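Local coordinates for endoglucanase, glycoside hydrolase family 5 protein (Cytophaga hutchinsonii, PDB 5IHS) that probably hydrolyses internal beta-1,4-glucosidic bonds of cellulose, as one of the endoglucanases with which Cytophaga hutchinsonii probably uses crystalline cellulose, at residues 65-70 with 107-112; 82-87 with 116-121. All coordinates share one frame; numbering follows the deposited sequence.

Contact 1 of 2, residues 65-70 with 107-112; sequences QYYNSD and MEVVNA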
loop_
_atom_site.group_PDB
_atom_site.type_symbol
_atom_site.label_atom_id
_atom_site.label_comp_id
_atom_site.label_asym_id
_atom_site.label_seq_id
_atom_site.Cartn_x
_atom_site.Cartn_y
_atom_site.Cartn_z
ATOM N N GLN A 65 10.251 -12.751 7.912
ATOM C CA GLN A 65 9.643 -13.694 8.842
ATOM C C GLN A 65 8.159 -13.419 9.066
ATOM O O GLN A 65 7.450 -14.318 9.524
ATOM C CB GLN A 65 10.393 -13.731 10.187
ATOM C CG GLN A 65 10.324 -12.468 11.035
ATOM C CD GLN A 65 11.434 -11.470 10.731
ATOM O OE1 GLN A 65 11.876 -11.337 9.589
ATOM N NE2 GLN A 65 11.875 -10.745 11.758
ATOM N N TYR A 66 7.677 -12.213 8.765
ATOM C CA TYR A 66 6.266 -11.864 8.942
ATOM C C TYR A 66 5.432 -12.087 7.684
ATOM O O TYR A 66 4.217 -11.853 7.714
ATOM C CB TYR A 66 6.117 -10.409 9.429
ATOM C CG TYR A 66 6.736 -10.191 10.791
ATOM C CD1 TYR A 66 6.141 -10.692 11.942
ATOM C CD2 TYR A 66 7.928 -9.502 10.928
ATOM C CE1 TYR A 66 6.714 -10.505 13.191
ATOM C CE2 TYR A 66 8.518 -9.321 12.172
ATOM C CZ TYR A 66 7.907 -9.818 13.301
ATOM O OH TYR A 66 8.517 -9.632 14.534
ATOM N N TYR A 67 6.055 -12.535 6.590
ATOM C CA TYR A 67 5.356 -12.753 5.314
ATOM C C TYR A 67 4.731 -14.149 5.324
ATOM O O TYR A 67 5.188 -15.079 4.657
ATOM C CB TYR A 67 6.315 -12.579 4.132
ATOM C CG TYR A 67 6.565 -11.140 3.758
ATOM C CD1 TYR A 67 7.214 -10.268 4.634
ATOM C CD2 TYR A 67 6.152 -10.645 2.526
ATOM C CE1 TYR A 67 7.413 -8.941 4.296
ATOM C CE2 TYR A 67 6.356 -9.318 2.185
ATOM C CZ TYR A 67 6.977 -8.469 3.071
ATOM O OH TYR A 67 7.136 -7.156 2.705
ATOM N N ASN A 68 3.660 -14.300 6.104
ATOM C CA ASN A 68 3.087 -15.626 6.290
ATOM C C ASN A 68 1.592 -15.531 6.570
ATOM O O ASN A 68 1.043 -14.467 6.885
ATOM C CB ASN A 68 3.831 -16.418 7.377
ATOM C CG ASN A 68 3.639 -15.833 8.752
ATOM O OD1 ASN A 68 2.523 -15.847 9.281
ATOM N ND2 ASN A 68 4.713 -15.319 9.351
ATOM N N SER A 69 0.929 -16.680 6.426
ATOM C CA SER A 69 -0.525 -16.710 6.533
ATOM C C SER A 69 -1.015 -16.478 7.955
ATOM O O SER A 69 -2.139 -15.992 8.139
ATOM C CB SER A 69 -1.077 -18.019 5.966
ATOM O OG SER A 69 -0.512 -19.134 6.596
ATOM N N ASP A 70 -0.223 -16.839 8.972
ATOM C CA ASP A 70 -0.641 -16.570 10.349
ATOM C C ASP A 70 -0.738 -15.072 10.610
ATOM O O ASP A 70 -1.699 -14.605 11.231
ATOM C CB ASP A 70 0.327 -17.224 11.337
ATOM C CG ASP A 70 0.289 -18.738 11.282
ATOM O OD1 ASP A 70 -0.804 -19.320 11.110
ATOM O OD2 ASP A 70 1.360 -19.363 11.426
ATOM N N MET A 107 4.056 -14.006 -2.776
ATOM C CA MET A 107 2.975 -14.923 -3.110
ATOM C C MET A 107 2.369 -15.561 -1.869
ATOM O O MET A 107 1.165 -15.831 -1.841
ATOM C CB MET A 107 3.461 -15.984 -4.091
ATOM C CG MET A 107 3.761 -15.409 -5.467
ATOM S SD MET A 107 4.085 -16.633 -6.729
ATOM C CE MET A 107 5.555 -17.400 -6.071
ATOM N N GLU A 108 3.168 -15.810 -0.834
ATOM C CA GLU A 108 2.595 -16.354 0.387
ATOM C C GLU A 108 1.589 -15.380 0.987
ATOM O O GLU A 108 0.513 -15.786 1.440
ATOM C CB GLU A 108 3.707 -16.695 1.371
ATOM C CG GLU A 108 3.216 -17.414 2.622
ATOM C CD GLU A 108 2.649 -18.832 2.361
ATOM O OE1 GLU A 108 2.787 -19.344 1.233
ATOM O OE2 GLU A 108 2.056 -19.431 3.295
ATOM N N VAL A 109 1.910 -14.085 0.982
ATOM C CA VAL A 109 0.992 -13.084 1.509
ATOM C C VAL A 109 -0.235 -12.939 0.613
ATOM O O VAL A 109 -1.365 -12.859 1.103
ATOM C CB VAL A 109 1.739 -11.757 1.739
ATOM C CG1 VAL A 109 0.776 -10.629 2.081
ATOM C CG2 VAL A 109 2.778 -11.951 2.853
ATOM N N VAL A 110 -0.032 -12.873 -0.702
ATOM C CA VAL A 110 -1.161 -12.807 -1.630
ATOM C C VAL A 110 -2.079 -14.006 -1.442
ATOM O O VAL A 110 -3.307 -13.860 -1.361
ATOM C CB VAL A 110 -0.662 -12.699 -3.084
ATOM C CG1 VAL A 110 -1.822 -12.845 -4.065
ATOM C CG2 VAL A 110 0.072 -11.384 -3.302
ATOM N N ASN A 111 -1.495 -15.207 -1.383
ATOM C CA ASN A 111 -2.299 -16.415 -1.236
ATOM C C ASN A 111 -3.111 -16.369 0.049
ATOM O O ASN A 111 -4.276 -16.793 0.083
ATOM C CB ASN A 111 -1.393 -17.647 -1.253
ATOM C CG ASN A 111 -0.867 -17.975 -2.643
ATOM O OD1 ASN A 111 -1.310 -17.407 -3.637
ATOM N ND2 ASN A 111 0.068 -18.922 -2.716
ATOM N N ALA A 112 -2.505 -15.878 1.127
ATOM C CA ALA A 112 -3.214 -15.787 2.397
ATOM C C ALA A 112 -4.331 -14.761 2.331
ATOM O O ALA A 112 -5.416 -14.984 2.871
ATOM C CB ALA A 112 -2.241 -15.431 3.516
HETATM O O HOH W 1 2.704 -18.956 5.755
#
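The chain leaves a 3-10 turn at 65-66, kinks through an inverse gamma turn centred on Y67 and enters helix 69-77, so that 67-69 run alongside one flank of helix 99-116, with the CA atoms of S69 and A112 5.0 Å apart. V109 makes the apolar contact with Y67. Its CG2, anti to the carbonyl carbon, reaches CD2 of Y67 at 3.6 Å, meeting the ring obliquely, and also lies against Y67 CB. The tyrosine ring, set beside its own backbone N (chi1 -80°), carries its hydroxyl inward to F58 O and A87 N. At the start of helix 69-77 the A112 methyl sits against CA and CB of S69, CB to CB 3.7 Å. E108 leaves its helix with CG anti to the backbone N (chi1 -174°) and then bends at chi2 (66°), so its CG passes Y67 O and N68 CA while the carboxylate is turned toward the start of helix 69-77. There a water joins the two helices, accepting from S69 N at 3.0 Å and donating to E108 OE2 at 2.6 Å. N68 is the N-cap, its OD1 taking V71 N; its ND2 bonds P300 O and, weakly, Q65 O. No direct hydrogen bond spans the two segments. Two adjacent outer helices of the (beta/alpha)8 barrel are thus joined by an apolar buried side and a water-mediated outer rim, where the negative charge of E108 near the amino end of helix 69-77 would probably interact favourably with the helix dipole.

Contact 2 of 2, residues 82-87 with 116-121; sequences TVVRAA and KGIYVI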
loop_
_atom_site.group_PDB
_atom_site.type_symbol
_atom_site.label_atom_id
_atom_site.label_comp_id
_atom_site.label_asym_id
_atom_site.label_seq_id
_atom_site.Cartn_x
_atom_site.Cartn_y
_atom_site.Cartn_z
ATOM N N THR A 82 -8.614 -4.515 6.163
ATOM C CA THR A 82 -9.281 -4.887 4.922
ATOM C C THR A 82 -8.318 -4.967 3.743
ATOM O O THR A 82 -8.727 -5.394 2.652
ATOM C CB THR A 82 -10.442 -3.942 4.623
ATOM O OG1 THR A 82 -9.939 -2.604 4.569
ATOM C CG2 THR A 82 -11.534 -4.058 5.682
ATOM N N VAL A 83 -7.048 -4.612 3.960
ATOM C CA VAL A 83 -5.996 -4.715 2.959
ATOM C C VAL A 83 -4.685 -4.937 3.710
ATOM O O VAL A 83 -4.495 -4.445 4.831
ATOM C CB VAL A 83 -5.961 -3.449 2.056
ATOM C CG1 VAL A 83 -5.686 -2.170 2.872
ATOM C CG2 VAL A 83 -4.961 -3.594 0.918
ATOM N N VAL A 84 -3.767 -5.664 3.069
ATOM C CA VAL A 84 -2.394 -5.836 3.535
ATOM C C VAL A 84 -1.477 -5.566 2.351
ATOM O O VAL A 84 -1.809 -5.897 1.207
ATOM C CB VAL A 84 -2.163 -7.250 4.136
ATOM C CG1 VAL A 84 -2.451 -8.361 3.129
ATOM C CG2 VAL A 84 -0.754 -7.399 4.698
ATOM N N ARG A 85 -0.312 -4.978 2.624
ATOM C CA ARG A 85 0.661 -4.617 1.591
ATOM C C ARG A 85 1.935 -5.432 1.750
ATOM O O ARG A 85 2.550 -5.445 2.822
ATOM C CB ARG A 85 0.949 -3.120 1.650
ATOM C CG ARG A 85 2.049 -2.588 0.738
ATOM C CD ARG A 85 2.059 -1.095 0.865
ATOM N NE ARG A 85 2.951 -0.321 0.007
ATOM C CZ ARG A 85 4.026 0.361 0.409
ATOM N NH1 ARG A 85 4.546 0.223 1.625
ATOM N NH2 ARG A 85 4.593 1.194 -0.449
ATOM N N ALA A 86 2.323 -6.113 0.672
ATOM C CA ALA A 86 3.553 -6.897 0.599
ATOM C C ALA A 86 4.613 -6.016 -0.056
ATOM O O ALA A 86 4.532 -5.736 -1.254
ATOM C CB ALA A 86 3.316 -8.170 -0.210
ATOM N N ALA A 87 5.595 -5.571 0.736
ATOM C CA ALA A 87 6.609 -4.601 0.311
ATOM C C ALA A 87 7.849 -5.363 -0.148
ATOM O O ALA A 87 8.794 -5.574 0.618
ATOM C CB ALA A 87 6.926 -3.635 1.450
ATOM N N LYS A 116 -8.195 -15.568 3.041
ATOM C CA LYS A 116 -8.876 -14.890 4.138
ATOM C C LYS A 116 -9.839 -13.809 3.662
ATOM O O LYS A 116 -10.528 -13.196 4.487
ATOM C CB LYS A 116 -7.861 -14.321 5.139
ATOM C CG LYS A 116 -7.007 -15.385 5.823
ATOM C CD LYS A 116 -7.810 -16.432 6.603
ATOM C CE LYS A 116 -7.126 -17.802 6.588
ATOM N NZ LYS A 116 -5.645 -17.731 6.665
ATOM N N GLY A 117 -9.940 -13.595 2.357
ATOM C CA GLY A 117 -10.915 -12.675 1.811
ATOM C C GLY A 117 -10.666 -11.203 2.050
ATOM O O GLY A 117 -11.634 -10.452 2.188
ATOM N N ILE A 118 -9.404 -10.760 2.061
ATOM C CA ILE A 118 -9.077 -9.339 2.126
ATOM C C ILE A 118 -8.270 -8.958 0.886
ATOM O O ILE A 118 -7.777 -9.810 0.145
ATOM C CB ILE A 118 -8.380 -8.926 3.441
ATOM C CG1 ILE A 118 -6.988 -9.545 3.588
ATOM C CG2 ILE A 118 -9.269 -9.278 4.634
ATOM C CD1 ILE A 118 -6.169 -8.948 4.718
ATOM N N TYR A 119 -8.143 -7.654 0.664
ATOM C CA TYR A 119 -7.384 -7.149 -0.473
ATOM C C TYR A 119 -5.888 -7.179 -0.158
ATOM O O TYR A 119 -5.472 -7.199 1.008
ATOM C CB TYR A 119 -7.864 -5.742 -0.866
ATOM C CG TYR A 119 -9.302 -5.752 -1.369
ATOM C CD1 TYR A 119 -9.585 -6.055 -2.697
ATOM C CD2 TYR A 119 -10.370 -5.507 -0.517
ATOM C CE1 TYR A 119 -10.888 -6.111 -3.156
ATOM C CE2 TYR A 119 -11.673 -5.554 -0.964
ATOM C CZ TYR A 119 -11.934 -5.864 -2.274
ATOM O OH TYR A 119 -13.261 -5.928 -2.668
ATOM N N VAL A 120 -5.069 -7.181 -1.210
ATOM C CA VAL A 120 -3.623 -7.267 -1.049
ATOM C C VAL A 120 -2.948 -6.397 -2.099
ATOM O O VAL A 120 -3.298 -6.465 -3.286
ATOM C CB VAL A 120 -3.110 -8.725 -1.094
ATOM C CG1 VAL A 120 -3.511 -9.431 -2.376
ATOM C CG2 VAL A 120 -1.597 -8.775 -0.889
ATOM N N ILE A 121 -1.985 -5.590 -1.654
ATOM C CA ILE A 121 -1.167 -4.764 -2.534
ATOM C C ILE A 121 0.158 -5.471 -2.777
ATOM O O ILE A 121 0.883 -5.785 -1.828
ATOM C CB ILE A 121 -0.919 -3.380 -1.926
ATOM C CG1 ILE A 121 -2.229 -2.633 -1.680
ATOM C CG2 ILE A 121 -0.003 -2.567 -2.833
ATOM C CD1 ILE A 121 -2.080 -1.442 -0.765
#
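Four backbone hydrogen bonds join strands 83-89 and 119-125 as parallel neighbours, the short segments 83-87 and 119-121 running 4.6 Å apart at closest and 24° from parallel. Y119 N gives to T82 O and V84 N to Y119 O, each donor standing well above the plane of its carbonyl. Further along the bonds straighten: I121 N lies in the carbonyl plane of V84 O, and A86 N approaches I121 O nearly along the C=O axis at 2.9 Å, with 168° at the hydrogen. Between them come two CA-H...O contacts, V83 CA to Y119 O at 3.2 Å and V120 CA to V84 O.

Apolar side chains pack on both faces. On the face of V83, R85, Y119 and I121, the CG2 of V83, anti to its backbone N, touches Y119 CB. V83 CG2 also lies 3.9 Å from I121 CG1, and I121 CB rests against R85 CB at 4.0 Å. The Y119 ring leads away from the strand pair, holding T82 O at its edge, in the ring plane, and its hydroxyl bonds G33 O. On the other face V84 CG1, in the crowded position between N and the carbonyl carbon, meets V120 CG2 and, crossing at about a right angle, I118 CD1.

The polar end of R85, extended from CG to NE, turns to partners beyond the pair: NE salt-bridges E156, probably helping to fix its carboxylate, and NH1 salt-bridges E248, probably lowering its pKa. This is consistent with the GH5 active site, where E248 is probably the nucleophile.

G117 ends helix 99-116 in a Schellman motif, and that helix covers the V120 face through A113; C280 and W282 of strand 279-284 lie on the V83 and R85 face, inside the eight-stranded barrel.

From the N terminus the chain passes through 65-70 into helix 69-77, then strand 83-89, helix 99-116 and strand 119-125. Contact 1 closes a loop from 65-70 to 107-112 and contact 2 one from 82-87 to 116-121; the segments alternate, so the loops cross rather than nest. Contact 2 joins the two strands of a beta-alpha-beta unit of the TIM barrel, while contact 1 sets the start of the preceding helix beside the helix of that unit. They meet where Y67 OH lies 3.0 Å from A87 N, a probable hydrogen bond, and where V109 packs on V84 and V110 on V120, seating the outer helix on the barrel wall.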